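Local coordinates for B12-binding domain-containing protein (Kitasatospora setae, PDB 6WTE) that binds cobalamin and a [4Fe-4S] cluster and, as a radical S-adenosylmethionine methylase, probably transfers methyl groups by a non-radical route, at residues A[100-104]-A[121-125]. Residues are numbered along the deposited sequence; the frame is centred on the assembly and turned at random.
Sequences PVVGG and IEYGV
Val102 and Tyr123 lie side by side on neighbouring parallel strands of the Rossmann-like B12-binding domain, where a largely helical connection joins the two strands. On their shared face the two side chains cross at about a right angle, Val102 CG2 resting 3.8 Å from Tyr123 CB. Helix 130-141 covers this face through Leu136, and the same CG2 also approaches Val125 CG2. Ahead of strand 101-104, Pro100 CB meets the Tyr123 ring obliquely, 3.7 Å from CE2. On the side of the sheet away from Val102, Ile121 crosses Val101 at about a right angle, its CG2 3.5 Å from Val101 CG1. With CG1 set between backbone N and carbonyl carbon (chi1 60°) and the chain then extended, Ile121 carries CD1 to 3.6 Å from Gly103 N, beside a residue that has no side chain. Gly103 N donates to Tyr123 O, and Gly103 O accepts from Val125 N. Val102, Gly104 and Val125 touch the bound cobalamin. At the start of strand 101-104, Glu122 bends at chi2 (80°) to bring its carboxylate back to the backbone: Val101 N donates to Glu122 OE1, which also takes a salt bridge from Arg94, at 2.9 Å, nearly straight at 171° but from above the carboxylate plane.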
loop_
_atom_site.group_PDB
_atom_site.type_symbol
_atom_site.label_atom_id
_atom_site.label_comp_id
_atom_site.label_asym_id
_atom_site.label_seq_id
_atom_site.Cartn_x
_atom_site.Cartn_y
_atom_site.Cartn_z
ATOM N N PRO A 100 13.605 20.515 11.493
ATOM C CA PRO A 100 13.359 19.111 11.833
ATOM C C PRO A 100 12.667 18.393 10.687
ATOM O O PRO A 100 11.905 18.985 9.922
ATOM C CB PRO A 100 12.452 19.193 13.066
ATOM C CG PRO A 100 11.749 20.511 12.909
ATOM C CD PRO A 100 12.766 21.434 12.282
ATOM N N VAL A 101 12.957 17.103 10.570
ATOM C CA VAL A 101 12.357 16.240 9.563
ATOM C C VAL A 101 11.421 15.275 10.274
ATOM O O VAL A 101 11.803 14.656 11.277
ATOM C CB VAL A 101 13.426 15.484 8.758
ATOM C CG1 VAL A 101 12.761 14.529 7.762
ATOM C CG2 VAL A 101 14.344 16.466 8.035
ATOM N N VAL A 102 10.197 15.145 9.758
ATOM C CA VAL A 102 9.231 14.178 10.259
ATOM C C VAL A 102 8.894 13.220 9.129
ATOM O O VAL A 102 8.679 13.642 7.984
ATOM C CB VAL A 102 7.955 14.851 10.816
ATOM C CG1 VAL A 102 7.311 15.768 9.773
ATOM C CG2 VAL A 102 6.943 13.789 11.283
ATOM N N GLY A 103 8.857 11.930 9.454
ATOM C CA GLY A 103 8.520 10.888 8.503
ATOM C C GLY A 103 7.126 10.341 8.749
ATOM O O GLY A 103 6.614 10.379 9.870
ATOM N N GLY A 104 6.513 9.830 7.686
ATOM C CA GLY A 104 5.219 9.178 7.759
ATOM C C GLY A 104 5.031 8.380 6.488
ATOM O O GLY A 104 5.891 8.385 5.604
ATOM N N ILE A 121 16.236 10.983 11.541
ATOM C CA ILE A 121 15.356 12.144 11.537
ATOM C C ILE A 121 14.785 12.347 12.935
ATOM O O ILE A 121 14.861 11.476 13.800
ATOM C CB ILE A 121 14.233 12.022 10.486
ATOM C CG1 ILE A 121 13.353 10.791 10.758
ATOM C CG2 ILE A 121 14.830 11.975 9.093
ATOM C CD1 ILE A 121 12.179 10.617 9.763
ATOM N N GLU A 122 14.198 13.527 13.148
ATOM C CA GLU A 122 13.742 13.920 14.476
ATOM C C GLU A 122 12.439 13.243 14.877
ATOM O O GLU A 122 12.273 12.861 16.042
ATOM C CB GLU A 122 13.571 15.438 14.535
ATOM C CG GLU A 122 14.862 16.228 14.701
ATOM C CD GLU A 122 15.641 16.417 13.409
ATOM O OE1 GLU A 122 15.114 16.134 12.312
ATOM O OE2 GLU A 122 16.792 16.884 13.494
ATOM N N TYR A 123 11.492 13.104 13.947
ATOM C CA TYR A 123 10.136 12.725 14.313
ATOM C C TYR A 123 9.579 11.713 13.331
ATOM O O TYR A 123 9.972 11.659 12.164
ATOM C CB TYR A 123 9.196 13.937 14.371
ATOM C CG TYR A 123 9.711 15.020 15.274
ATOM C CD1 TYR A 123 9.848 14.797 16.636
ATOM C CD2 TYR A 123 10.072 16.261 14.764
ATOM C CE1 TYR A 123 10.331 15.784 17.476
ATOM C CE2 TYR A 123 10.555 17.253 15.593
ATOM C CZ TYR A 123 10.685 17.009 16.946
ATOM O OH TYR A 123 11.166 17.991 17.777
ATOM N N GLY A 124 8.619 10.938 13.822
ATOM C CA GLY A 124 7.899 10.004 12.982
ATOM C C GLY A 124 6.449 9.899 13.409
ATOM O O GLY A 124 6.086 10.182 14.552
ATOM N N VAL A 125 5.613 9.484 12.458
ATOM C CA VAL A 125 4.189 9.292 12.704
ATOM C C VAL A 125 3.790 7.926 12.173
ATOM O O VAL A 125 4.155 7.562 11.049
ATOM C CB VAL A 125 3.334 10.394 12.046
ATOM C CG1 VAL A 125 1.861 10.103 12.248
ATOM C CG2 VAL A 125 3.687 11.764 12.632
#